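Local coordinates for protein alkaline phosphatase (Antarctic bacterium, PDB 2W5V) that probably hydrolyses phosphate monoesters as a zinc- and magnesium-dependent alkaline phosphatase, by way of a phosphoserine intermediate, at residues Gly70-Ser75 with Gly356-Asn361; Cys93-Tyr98 with Thr109-Ile114; Thr222-Arg227 with Leu270-Asn275; Leu47-Ser52 with Gly305-Ala310. The protein carries 1 engineered substitution. One frame throughout, in Å; residues are numbered along the deposited sequence.

Interaction 1 (Gly70-Ser75 with Gly356-Asn361); sequences GLIKTS and GIYENN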
loop_
_atom_site.group_PDB
_atom_site.type_symbol
_atom_site.label_atom_id
_atom_site.label_comp_id
_atom_site.label_asym_id
_atom_site.label_seq_id
_atom_site.Cartn_x
_atom_site.Cartn_y
_atom_site.Cartn_z
ATOM N N GLY B 70 -3.768 6.965 -3.177
ATOM C CA GLY B 70 -4.760 6.788 -2.124
ATOM C C GLY B 70 -4.891 5.316 -1.764
ATOM O O GLY B 70 -4.143 4.497 -2.283
ATOM N N LEU B 71 -5.835 4.976 -0.888
ATOM C CA LEU B 71 -6.033 3.594 -0.465
ATOM C C LEU B 71 -7.523 3.350 -0.387
ATOM O O LEU B 71 -8.250 4.182 0.143
ATOM C CB LEU B 71 -5.415 3.327 0.921
ATOM C CG LEU B 71 -3.901 3.515 1.088
ATOM C CD1 LEU B 71 -3.454 3.365 2.547
ATOM C CD2 LEU B 71 -3.150 2.531 0.212
ATOM N N ILE B 72 -7.983 2.223 -0.926
ATOM C CA ILE B 72 -9.399 1.866 -0.804
ATOM C C ILE B 72 -9.661 0.640 0.056
ATOM O O ILE B 72 -8.880 -0.322 0.069
ATOM C CB ILE B 72 -10.085 1.653 -2.181
ATOM C CG1 ILE B 72 -9.290 0.673 -3.056
ATOM C CG2 ILE B 72 -10.240 2.973 -2.894
ATOM C CD1 ILE B 72 -10.028 0.302 -4.377
ATOM N N LYS B 73 -10.783 0.685 0.767
ATOM C CA LYS B 73 -11.263 -0.444 1.536
ATOM C C LYS B 73 -12.261 -1.187 0.660
ATOM O O LYS B 73 -13.166 -0.569 0.096
ATOM C CB LYS B 73 -11.926 0.040 2.826
ATOM C CG LYS B 73 -12.330 -1.117 3.735
ATOM C CD LYS B 73 -12.856 -0.654 5.081
ATOM C CE LYS B 73 -13.330 -1.861 5.894
ATOM N NZ LYS B 73 -13.899 -1.433 7.196
ATOM N N THR B 74 -12.102 -2.504 0.536
ATOM C CA THR B 74 -12.778 -3.226 -0.544
ATOM C C THR B 74 -13.946 -4.131 -0.149
ATOM O O THR B 74 -14.514 -4.804 -1.017
ATOM C CB THR B 74 -11.780 -4.104 -1.311
ATOM O OG1 THR B 74 -11.218 -5.065 -0.402
ATOM C CG2 THR B 74 -10.660 -3.248 -1.923
ATOM N N SER B 75 -14.303 -4.176 1.130
ATOM C CA SER B 75 -15.376 -5.087 1.567
ATOM C C SER B 75 -16.698 -4.802 0.852
ATOM O O SER B 75 -16.992 -3.657 0.505
ATOM C CB SER B 75 -15.576 -5.033 3.089
ATOM O OG SER B 75 -14.414 -5.463 3.784
ATOM N N GLY B 356 -5.702 10.092 0.070
ATOM C CA GLY B 356 -6.353 9.689 1.305
ATOM C C GLY B 356 -6.908 8.269 1.266
ATOM O O GLY B 356 -6.582 7.469 0.380
ATOM N N ILE B 357 -7.757 7.952 2.236
ATOM C CA ILE B 357 -8.260 6.592 2.401
ATOM C C ILE B 357 -9.776 6.634 2.352
ATOM O O ILE B 357 -10.392 7.487 2.993
ATOM C CB ILE B 357 -7.816 6.006 3.754
ATOM C CG1 ILE B 357 -6.286 6.050 3.865
ATOM C CG2 ILE B 357 -8.349 4.575 3.932
ATOM C CD1 ILE B 357 -5.725 5.407 5.167
ATOM N N TYR B 358 -10.379 5.726 1.589
ATOM C CA TYR B 358 -11.834 5.759 1.407
ATOM C C TYR B 358 -12.392 4.404 0.974
ATOM O O TYR B 358 -11.639 3.455 0.694
ATOM C CB TYR B 358 -12.230 6.864 0.413
ATOM C CG TYR B 358 -11.356 6.916 -0.829
ATOM C CD1 TYR B 358 -11.713 6.231 -1.988
ATOM C CD2 TYR B 358 -10.166 7.643 -0.838
ATOM C CE1 TYR B 358 -10.909 6.264 -3.128
ATOM C CE2 TYR B 358 -9.353 7.683 -1.975
ATOM C CZ TYR B 358 -9.733 6.996 -3.118
ATOM O OH TYR B 358 -8.936 7.025 -4.250
ATOM N N GLU B 359 -13.718 4.306 0.925
ATOM C CA GLU B 359 -14.349 3.061 0.501
ATOM C C GLU B 359 -14.202 2.911 -1.006
ATOM O O GLU B 359 -14.217 3.908 -1.730
ATOM C CB GLU B 359 -15.827 3.042 0.899
ATOM C CG GLU B 359 -16.051 3.125 2.407
ATOM C CD GLU B 359 -15.707 1.832 3.136
ATOM O OE1 GLU B 359 -15.387 0.824 2.468
ATOM O OE2 GLU B 359 -15.769 1.823 4.385
ATOM N N ASN B 360 -14.039 1.672 -1.475
ATOM C CA ASN B 360 -13.951 1.408 -2.915
ATOM C C ASN B 360 -15.043 2.073 -3.758
ATOM O O ASN B 360 -14.768 2.543 -4.866
ATOM C CB ASN B 360 -13.854 -0.099 -3.238
ATOM C CG ASN B 360 -15.071 -0.904 -2.779
ATOM O OD1 ASN B 360 -15.975 -0.395 -2.114
ATOM N ND2 ASN B 360 -15.085 -2.183 -3.137
ATOM N N ASN B 361 -16.273 2.133 -3.254
ATOM C CA ASN B 361 -17.338 2.691 -4.091
ATOM C C ASN B 361 -17.195 4.187 -4.324
ATOM O O ASN B 361 -17.831 4.739 -5.218
ATOM C CB ASN B 361 -18.738 2.346 -3.579
ATOM C CG ASN B 361 -19.020 2.914 -2.209
ATOM O OD1 ASN B 361 -18.361 2.564 -1.234
ATOM N ND2 ASN B 361 -20.029 3.781 -2.119
HETATM O O HOH W 1 -15.940 0.317 6.519
HETATM O O HOH W 2 -16.897 -4.804 -2.700
#

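Interaction 2 (Cys93-Tyr98 with Thr109-Ile114); sequences CGIKTY and TAVKSI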
loop_
_atom_site.group_PDB
_atom_site.type_symbol
_atom_site.label_atom_id
_atom_site.label_comp_id
_atom_site.label_asym_id
_atom_site.label_seq_id
_atom_site.Cartn_x
_atom_site.Cartn_y
_atom_site.Cartn_z
ATOM N N CYS B 93 -20.630 1.627 -10.421
ATOM C CA CYS B 93 -21.954 2.123 -10.035
ATOM C C CYS B 93 -21.976 2.944 -8.748
ATOM O O CYS B 93 -22.939 3.661 -8.487
ATOM C CB CYS B 93 -22.952 0.969 -9.925
ATOM S SG CYS B 93 -23.207 0.107 -11.500
ATOM N N GLY B 94 -20.924 2.834 -7.943
ATOM C CA GLY B 94 -20.799 3.674 -6.763
ATOM C C GLY B 94 -21.554 3.211 -5.528
ATOM O O GLY B 94 -21.807 4.003 -4.616
ATOM N N ILE B 95 -21.907 1.929 -5.487
ATOM C CA ILE B 95 -22.576 1.361 -4.322
ATOM C C ILE B 95 -21.849 0.118 -3.818
ATOM O O ILE B 95 -21.213 -0.590 -4.597
ATOM C CB ILE B 95 -24.011 0.946 -4.659
ATOM C CG1 ILE B 95 -23.995 -0.063 -5.811
ATOM C CG2 ILE B 95 -24.845 2.171 -5.008
ATOM C CD1 ILE B 95 -25.189 -0.939 -5.838
ATOM N N LYS B 96 -21.944 -0.131 -2.513
ATOM C CA LYS B 96 -21.560 -1.416 -1.950
ATOM C C LYS B 96 -22.683 -2.399 -2.261
ATOM O O LYS B 96 -23.859 -2.093 -2.059
ATOM C CB LYS B 96 -21.413 -1.315 -0.432
ATOM C CG LYS B 96 -20.293 -0.404 0.045
ATOM C CD LYS B 96 -18.944 -1.118 -0.000
ATOM C CE LYS B 96 -17.916 -0.412 0.877
ATOM N NZ LYS B 96 -16.528 -0.945 0.632
ATOM N N THR B 97 -22.325 -3.582 -2.738
ATOM C CA THR B 97 -23.323 -4.590 -3.077
ATOM C C THR B 97 -22.795 -5.974 -2.718
ATOM O O THR B 97 -21.670 -6.092 -2.220
ATOM C CB THR B 97 -23.737 -4.489 -4.565
ATOM O OG1 THR B 97 -24.845 -5.364 -4.817
ATOM C CG2 THR B 97 -22.572 -4.834 -5.498
ATOM N N TYR B 98 -23.605 -7.010 -2.946
ATOM C CA TYR B 98 -23.286 -8.365 -2.497
ATOM C C TYR B 98 -22.318 -9.070 -3.451
ATOM O O TYR B 98 -22.353 -8.819 -4.652
ATOM C CB TYR B 98 -24.574 -9.192 -2.291
ATOM C CG TYR B 98 -25.455 -9.378 -3.536
ATOM C CD1 TYR B 98 -25.194 -10.395 -4.447
ATOM C CD2 TYR B 98 -26.548 -8.551 -3.779
ATOM C CE1 TYR B 98 -25.974 -10.576 -5.570
ATOM C CE2 TYR B 98 -27.345 -8.729 -4.907
ATOM C CZ TYR B 98 -27.053 -9.747 -5.798
ATOM O OH TYR B 98 -27.829 -9.949 -6.926
ATOM N N THR B 109 -31.830 -4.713 -7.531
ATOM C CA THR B 109 -32.308 -3.780 -8.552
ATOM C C THR B 109 -31.147 -3.125 -9.298
ATOM O O THR B 109 -30.100 -2.850 -8.712
ATOM C CB THR B 109 -33.186 -2.671 -7.947
ATOM O OG1 THR B 109 -32.438 -1.952 -6.962
ATOM C CG2 THR B 109 -34.433 -3.265 -7.303
ATOM N N ALA B 110 -31.328 -2.864 -10.590
ATOM C CA ALA B 110 -30.253 -2.245 -11.357
ATOM C C ALA B 110 -29.964 -0.833 -10.856
ATOM O O ALA B 110 -30.856 -0.116 -10.386
ATOM C CB ALA B 110 -30.574 -2.235 -12.847
ATOM N N VAL B 111 -28.705 -0.440 -10.962
ATOM C CA VAL B 111 -28.302 0.900 -10.593
ATOM C C VAL B 111 -27.553 1.507 -11.783
ATOM O O VAL B 111 -26.886 0.791 -12.534
ATOM C CB VAL B 111 -27.456 0.889 -9.288
ATOM C CG1 VAL B 111 -26.545 -0.316 -9.254
ATOM C CG2 VAL B 111 -26.653 2.159 -9.144
ATOM N N LYS B 112 -27.694 2.817 -11.968
ATOM C CA LYS B 112 -27.064 3.508 -13.093
ATOM C C LYS B 112 -25.539 3.501 -12.986
ATOM O O LYS B 112 -24.986 3.880 -11.958
ATOM C CB LYS B 112 -27.560 4.948 -13.155
ATOM C CG LYS B 112 -27.135 5.716 -14.396
ATOM C CD LYS B 112 -27.817 7.075 -14.396
ATOM C CE LYS B 112 -27.564 7.859 -15.674
ATOM N NZ LYS B 112 -28.203 9.210 -15.587
ATOM N N SER B 113 -24.872 3.092 -14.063
ATOM C CA SER B 113 -23.410 2.970 -14.079
ATOM C C SER B 113 -22.713 4.194 -14.668
ATOM O O SER B 113 -23.344 5.047 -15.297
ATOM C CB SER B 113 -23.002 1.740 -14.890
ATOM O OG SER B 113 -22.991 2.047 -16.275
ATOM N N ILE B 114 -21.397 4.260 -14.483
ATOM C CA ILE B 114 -20.608 5.369 -15.009
ATOM C C ILE B 114 -20.614 5.364 -16.544
ATOM O O ILE B 114 -20.559 6.419 -17.178
ATOM C CB ILE B 114 -19.155 5.340 -14.462
ATOM C CG1 ILE B 114 -18.444 6.674 -14.738
ATOM C CG2 ILE B 114 -18.407 4.176 -15.053
ATOM C CD1 ILE B 114 -19.090 7.874 -14.051
#

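Interaction 3 (Thr222-Arg227 with Leu270-Asn275); sequences TMEKGR and LISEIN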
loop_
_atom_site.group_PDB
_atom_site.type_symbol
_atom_site.label_atom_id
_atom_site.label_comp_id
_atom_site.label_asym_id
_atom_site.label_seq_id
_atom_site.Cartn_x
_atom_site.Cartn_y
_atom_site.Cartn_z
ATOM N N THR B 222 -2.563 -16.622 -21.885
ATOM C CA THR B 222 -1.698 -16.013 -20.876
ATOM C C THR B 222 -0.521 -15.351 -21.581
ATOM O O THR B 222 -0.280 -15.609 -22.761
ATOM C CB THR B 222 -1.156 -17.039 -19.855
ATOM O OG1 THR B 222 -0.351 -18.026 -20.524
ATOM C CG2 THR B 222 -2.306 -17.717 -19.115
ATOM N N MET B 223 0.203 -14.495 -20.871
ATOM C CA MET B 223 1.426 -13.910 -21.416
ATOM C C MET B 223 2.413 -15.029 -21.744
ATOM O O MET B 223 3.085 -15.004 -22.777
ATOM C CB MET B 223 2.062 -12.945 -20.411
ATOM C CG MET B 223 1.302 -11.635 -20.202
ATOM S SD MET B 223 1.025 -10.742 -21.753
ATOM C CE MET B 223 2.712 -10.323 -22.226
ATOM N N GLU B 224 2.487 -16.017 -20.858
ATOM C CA GLU B 224 3.442 -17.111 -21.022
ATOM C C GLU B 224 3.092 -17.972 -22.236
ATOM O O GLU B 224 3.928 -18.731 -22.729
ATOM C CB GLU B 224 3.536 -17.958 -19.746
ATOM C CG GLU B 224 4.241 -17.249 -18.581
ATOM C CD GLU B 224 4.324 -18.093 -17.313
ATOM O OE1 GLU B 224 3.456 -18.960 -17.107
ATOM O OE2 GLU B 224 5.258 -17.886 -16.515
ATOM N N LYS B 225 1.859 -17.848 -22.720
ATOM C CA LYS B 225 1.436 -18.574 -23.910
ATOM C C LYS B 225 1.396 -17.663 -25.131
ATOM O O LYS B 225 0.818 -18.018 -26.150
ATOM C CB LYS B 225 0.071 -19.223 -23.696
ATOM C CG LYS B 225 0.088 -20.425 -22.775
ATOM C CD LYS B 225 0.655 -21.640 -23.484
ATOM C CE LYS B 225 0.623 -22.868 -22.587
ATOM N NZ LYS B 225 1.217 -24.063 -23.259
ATOM N N GLY B 226 1.997 -16.483 -25.014
ATOM C CA GLY B 226 2.198 -15.614 -26.161
ATOM C C GLY B 226 1.099 -14.614 -26.478
ATOM O O GLY B 226 0.871 -14.302 -27.640
ATOM N N ARG B 227 0.417 -14.096 -25.461
ATOM C CA ARG B 227 -0.593 -13.066 -25.706
ATOM C C ARG B 227 0.060 -11.796 -26.246
ATOM O O ARG B 227 -0.553 -11.041 -26.989
ATOM C CB ARG B 227 -1.390 -12.748 -24.439
ATOM C CG ARG B 227 -2.573 -11.803 -24.681
ATOM C CD ARG B 227 -3.395 -11.559 -23.424
ATOM N NE ARG B 227 -2.686 -10.776 -22.406
ATOM C CZ ARG B 227 -2.480 -11.187 -21.159
ATOM N NH1 ARG B 227 -2.925 -12.377 -20.770
ATOM N NH2 ARG B 227 -1.834 -10.409 -20.299
ATOM N N LEU B 270 1.587 -14.875 -12.195
ATOM C CA LEU B 270 1.216 -13.608 -11.573
ATOM C C LEU B 270 2.138 -12.488 -12.043
ATOM O O LEU B 270 1.682 -11.428 -12.481
ATOM C CB LEU B 270 1.289 -13.735 -10.052
ATOM C CG LEU B 270 0.742 -12.589 -9.204
ATOM C CD1 LEU B 270 0.355 -13.121 -7.829
ATOM C CD2 LEU B 270 1.760 -11.445 -9.092
ATOM N N ILE B 271 3.441 -12.736 -11.961
ATOM C CA ILE B 271 4.433 -11.724 -12.296
ATOM C C ILE B 271 4.370 -11.281 -13.760
ATOM O O ILE B 271 4.409 -10.082 -14.059
ATOM C CB ILE B 271 5.852 -12.202 -11.941
ATOM C CG1 ILE B 271 6.023 -12.217 -10.422
ATOM C CG2 ILE B 271 6.890 -11.290 -12.566
ATOM C CD1 ILE B 271 7.304 -12.874 -9.959
ATOM N N SER B 272 4.265 -12.236 -14.677
ATOM C CA SER B 272 4.214 -11.886 -16.093
ATOM C C SER B 272 2.941 -11.099 -16.408
ATOM O O SER B 272 2.952 -10.195 -17.250
ATOM C CB SER B 272 4.340 -13.126 -16.995
ATOM O OG SER B 272 3.342 -14.088 -16.712
ATOM N N GLU B 273 1.846 -11.429 -15.728
ATOM C CA GLU B 273 0.589 -10.734 -15.998
ATOM C C GLU B 273 0.628 -9.291 -15.482
ATOM O O GLU B 273 0.153 -8.373 -16.151
ATOM C CB GLU B 273 -0.609 -11.493 -15.417
ATOM C CG GLU B 273 -0.852 -12.891 -16.028
ATOM C CD GLU B 273 -1.158 -12.864 -17.527
ATOM O OE1 GLU B 273 -1.898 -11.969 -17.979
ATOM O OE2 GLU B 273 -0.669 -13.754 -18.260
ATOM N N ILE B 274 1.195 -9.075 -14.303
ATOM C CA ILE B 274 1.217 -7.711 -13.782
ATOM C C ILE B 274 2.278 -6.868 -14.490
ATOM O O ILE B 274 2.120 -5.660 -14.627
ATOM C CB ILE B 274 1.349 -7.634 -12.247
ATOM C CG1 ILE B 274 1.051 -6.203 -11.777
ATOM C CG2 ILE B 274 2.719 -8.081 -11.800
ATOM C CD1 ILE B 274 0.935 -6.052 -10.278
ATOM N N ASN B 275 3.350 -7.507 -14.952
ATOM C CA ASN B 275 4.319 -6.811 -15.794
ATOM C C ASN B 275 3.659 -6.274 -17.069
ATOM O O ASN B 275 3.945 -5.155 -17.502
ATOM C CB ASN B 275 5.504 -7.718 -16.143
ATOM C CG ASN B 275 6.549 -7.770 -15.032
ATOM O OD1 ASN B 275 6.453 -7.050 -14.036
ATOM N ND2 ASN B 275 7.553 -8.621 -15.204
HETATM O O HOH W 3 1.409 -15.524 -18.059
#

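Interaction 4 (Leu47-Ser52 with Gly305-Ala310); sequences LSQISS and GGFTLA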
loop_
_atom_site.group_PDB
_atom_site.type_symbol
_atom_site.label_atom_id
_atom_site.label_comp_id
_atom_site.label_asym_id
_atom_site.label_seq_id
_atom_site.Cartn_x
_atom_site.Cartn_y
_atom_site.Cartn_z
ATOM N N LEU B 47 -0.622 -4.486 -2.865
ATOM C CA LEU B 47 0.630 -3.743 -2.949
ATOM C C LEU B 47 1.819 -4.691 -3.120
ATOM O O LEU B 47 2.806 -4.337 -3.765
ATOM C CB LEU B 47 0.808 -2.848 -1.725
ATOM C CG LEU B 47 2.085 -2.006 -1.653
ATOM C CD1 LEU B 47 2.306 -1.187 -2.923
ATOM C CD2 LEU B 47 2.009 -1.106 -0.428
ATOM N N SER B 48 1.723 -5.901 -2.573
ATOM C CA SER B 48 2.803 -6.881 -2.760
ATOM C C SER B 48 2.943 -7.281 -4.233
ATOM O O SER B 48 4.054 -7.380 -4.758
ATOM C CB SER B 48 2.576 -8.116 -1.893
ATOM O OG SER B 48 2.787 -7.834 -0.515
ATOM N N GLN B 49 1.816 -7.490 -4.904
ATOM C CA GLN B 49 1.835 -7.816 -6.328
ATOM C C GLN B 49 2.432 -6.669 -7.129
ATOM O O GLN B 49 3.274 -6.880 -8.002
ATOM C CB GLN B 49 0.424 -8.100 -6.847
ATOM C CG GLN B 49 -0.126 -9.477 -6.508
ATOM C CD GLN B 49 -0.753 -9.534 -5.132
ATOM O OE1 GLN B 49 -0.597 -8.618 -4.326
ATOM N NE2 GLN B 49 -1.468 -10.617 -4.855
ATOM N N ILE B 50 1.983 -5.454 -6.833
ATOM C CA ILE B 50 2.513 -4.263 -7.481
ATOM C C ILE B 50 4.018 -4.180 -7.273
ATOM O O ILE B 50 4.772 -3.861 -8.196
ATOM C CB ILE B 50 1.847 -2.978 -6.916
ATOM C CG1 ILE B 50 0.362 -2.906 -7.320
ATOM C CG2 ILE B 50 2.600 -1.733 -7.365
ATOM C CD1 ILE B 50 -0.433 -1.907 -6.476
ATOM N N SER B 51 4.452 -4.473 -6.052
ATOM C CA SER B 51 5.872 -4.409 -5.711
ATOM C C SER B 51 6.757 -5.329 -6.561
ATOM O O SER B 51 7.932 -5.026 -6.806
ATOM C CB SER B 51 6.062 -4.732 -4.235
ATOM O OG SER B 51 5.446 -3.737 -3.442
ATOM N N SER B 52 6.203 -6.446 -7.026
ATOM C CA SER B 52 7.002 -7.383 -7.811
ATOM C C SER B 52 7.572 -6.742 -9.075
ATOM O O SER B 52 8.635 -7.139 -9.536
ATOM C CB SER B 52 6.217 -8.670 -8.135
ATOM O OG SER B 52 5.169 -8.432 -9.057
ATOM N N GLY B 305 -4.359 -14.335 -2.915
ATOM C CA GLY B 305 -3.298 -15.302 -2.687
ATOM C C GLY B 305 -2.367 -15.013 -1.519
ATOM O O GLY B 305 -1.610 -15.886 -1.102
ATOM N N GLY B 306 -2.418 -13.796 -0.981
ATOM C CA GLY B 306 -1.481 -13.420 0.064
ATOM C C GLY B 306 -0.061 -13.439 -0.483
ATOM O O GLY B 306 0.878 -13.812 0.215
ATOM N N PHE B 307 0.081 -13.056 -1.748
ATOM C CA PHE B 307 1.385 -12.981 -2.412
ATOM C C PHE B 307 2.365 -12.177 -1.553
ATOM O O PHE B 307 2.045 -11.087 -1.071
ATOM C CB PHE B 307 1.205 -12.349 -3.804
ATOM C CG PHE B 307 2.478 -12.201 -4.608
ATOM C CD1 PHE B 307 3.055 -13.296 -5.259
ATOM C CD2 PHE B 307 3.064 -10.953 -4.763
ATOM C CE1 PHE B 307 4.204 -13.148 -6.021
ATOM C CE2 PHE B 307 4.223 -10.793 -5.516
ATOM C CZ PHE B 307 4.794 -11.891 -6.152
ATOM N N THR B 308 3.562 -12.725 -1.358
ATOM C CA THR B 308 4.546 -12.123 -0.468
ATOM C C THR B 308 5.955 -12.219 -1.063
ATOM O O THR B 308 6.357 -13.275 -1.563
ATOM C CB THR B 308 4.497 -12.805 0.902
ATOM O OG1 THR B 308 3.199 -12.601 1.472
ATOM C CG2 THR B 308 5.552 -12.241 1.838
ATOM N N LEU B 309 6.692 -11.111 -1.022
ATOM C CA LEU B 309 8.063 -11.072 -1.539
ATOM C C LEU B 309 9.046 -11.503 -0.441
ATOM O O LEU B 309 9.882 -10.719 0.021
ATOM C CB LEU B 309 8.405 -9.673 -2.073
ATOM C CG LEU B 309 7.554 -9.244 -3.274
ATOM C CD1 LEU B 309 7.872 -7.818 -3.691
ATOM C CD2 LEU B 309 7.769 -10.202 -4.437
ATOM N N ALA B 310 8.924 -12.761 -0.034
ATOM C CA ALA B 310 9.720 -13.315 1.056
ATOM C C ALA B 310 11.163 -13.530 0.637
ATOM O O ALA B 310 11.481 -13.563 -0.557
ATOM C CB ALA B 310 9.112 -14.646 1.539
HETATM O O HOH W 4 2.703 -9.594 1.575
#

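Interaction 1 (Gly70-Ser75 with Gly356-Asn361)
Leu71 and Ile357 lie side by side and point the same way on one face of a parallel strand pair, Leu71 CD1 being 4.0 Å from Ile357 CD1. Branched aliphatic residues suit this face, because Phe345 and Tyr63 of the second subunit pack on them. Farther along it Lys73 and Glu359 also run alongside each other. Glu359 bends at its second torsion (chi2 -73°), which brings CD beside Lys73, and OE1 then rests 3.6 Å from Lys73 CB. The charged ends stay apart, Lys73 NZ to Glu359 OE2 being 4.7 Å, and one water joins them, accepting from NZ and donating to OE2. Lys96 forms the salt bridge to Glu359 OE1.

On the other face Ile72 and Tyr358 cross obliquely, with Ile72 CG2 only 3.4 Å from Tyr358 CE1, while Leu71 O lies over one ring face near its rim. Asn360 crosses Ile72 at about a right angle; its ND2 shares a second water with Thr74 O, and its OD1 accepts from Lys96. Four backbone bonds hold the register, among them Tyr358 N to Leu71 O at 3.0 Å and Asn360 N to Lys73 O at 2.9 Å.

Strand 356-359 is an outermost strand of the mixed sheet within this chain. Strand 68-73 separates it from strand 342-347, and helix 86-93 covers Ile72 and Asn360 through Phe91.

Interaction 2 (Cys93-Tyr98 with Thr109-Ile114)
Cys93 and Ser113 bring the two backbones together, CA to CA 4.4 Å, where the end of helix 86-93 faces the start of helix 114-120. The contact thus closes the long loop that joins two helices of this alpha/beta fold. Gly94 leaves the first helix with positive phi (82°), where a side chain would be jammed against the preceding carbonyl oxygen. Ser113 is the N-cap of the second helix; its hydroxyl caps a backbone N beyond it, and its own N is bonded to the Glu116 side chain, one half of a capping box.

Val111 packs on both Cys93 and Ile95: its CG1, between the backbone N and the carbonyl carbon (chi1 38°), stands 3.7 Å from Ile95 CD1 and 3.9 Å from Cys93 CB. Ile95 and Val111 slide past each other in opposite directions, while the other valine branch, CG2, also touches Cys93 CB at 4.0 Å. A compact branched residue suits a place with two apolar neighbours. An alanine here would probably open a gap between the two loop ends, leaving Ile95 CD1 and Cys93 CB without the methyls they pack against. Deeper in, the small Cys93 SG lies 3.8 Å from Ser113 CB.

Interaction 3 (Thr222-Arg227 with Leu270-Asn275)
Glu273 reaches from helix 267-291 of this alpha/beta fold into the turn of residues 222-227 and grips it with both carboxylate oxygens. The tight side is here. Met223 N donates to Glu273 OE2 at 2.9 Å along an almost perfectly straight line (179°), meeting the syn lone pair. The other oxygen takes a salt bridge: Arg227 approaches end-on and gives both NH1 and NH2 to the single atom Glu273 OE1, at 3.0 Å and 2.8 Å. OE1 lies in the guanidinium plane, but the guanidinium and carboxylate planes are turned 60° apart, and NH2 comes in 29° out of the carboxylate plane. Asp276 forms a second salt bridge with NH2, and Pro221 O accepts from NH1, which limits rotation of the group. Glutamate suits the place because its carboxylate offers one oxygen to an amide and the other to a cation. An alanine at Glu273 would probably leave Met223 N without its straight bond and Arg227 with one carboxylate fewer, freer to turn.

Met223 touches the helix through CB and CG, CG 3.7 Å from Ser272 O, and its bent chain then leads away. Outward the contact becomes looser and wetter. Glu224, an exposed residue, touches Ser272 chiefly through CG, 3.8 Å from OG, and turns its carboxylate to Ser268, which with Asn266 binds a magnesium ion. Ser272 OG is also bonded to Ser268 O, one turn back in its helix. A water finishes this side, accepting from Glu224 N and donating to Glu273 OE2 and, at 2.8 Å, to Ser272 OG.

Interaction 4 (Leu47-Ser52 with Gly305-Ala310)
Phe307, in the loop after strand 303-304, packs with the inverse gamma turn centred on Leu309 against the short helix 47-52, beside the zinc-binding core and at the border with the second subunit. With CG anti to its backbone N (chi1 180°), Phe307 directs its ring to the helix, and an edge of it meets the backbone, CE2 lying 3.5 Å from Ser48 O. Ser52 CB comes to the same edge, 3.9 Å from Phe307 CE2. Gln49 and Phe307 slide past each other in opposite directions, their flat groups turned 34° apart, with Gln49 NE2 3.4 Å from Phe307 CB. The polar end of Gln49 goes elsewhere: NE2 donates to Glu303.

Small serines let the loop come close. Ser48 CB is only 3.1 Å from Phe307 O, and Leu309 CD1 rests 3.6 Å from Ser51 CB. Two of the hydroxyls turn back into their own helix, Ser51 OG to Leu47 O and Ser52 OG to Gln49 O, each at 2.7 Å; Ser51 OG is also bonded to Thr340 of the second subunit. Gly305 and Gly306 both have positive phi, which suits glycine.

One water, bonded to Ser48 OG and donating to Thr308 OG1, provides the polar link between helix and loop. Adhesion therefore rests chiefly on fit of shape, with the serine hydroxyls satisfied internally, by water or by the neighbouring subunit.

How the interactions relate
Interactions 1 and 2 are joined by Lys96 of the second, whose NZ lies 2.8 Å from Ser75 O of the first, besides its bridge to Glu359. Interactions 3 and 4 touch as well: Ile274 CD1 is 3.4 Å from Gln49 O, and Leu270 CD1 is 3.7 Å from Phe307 CD1. Interactions 1 and 4 come within about 6 Å at their nearest atoms and share the dimer border, Leu47 packing on Leu71 of the second subunit. At the phosphoserine site, a zinc ion lies about 9 Å from the side chain of Thr74, and one about 10 Å from that of Gln49. The magnesium about 5 Å from the Glu224 side chain is the separate ion held by Asn266 and Ser268.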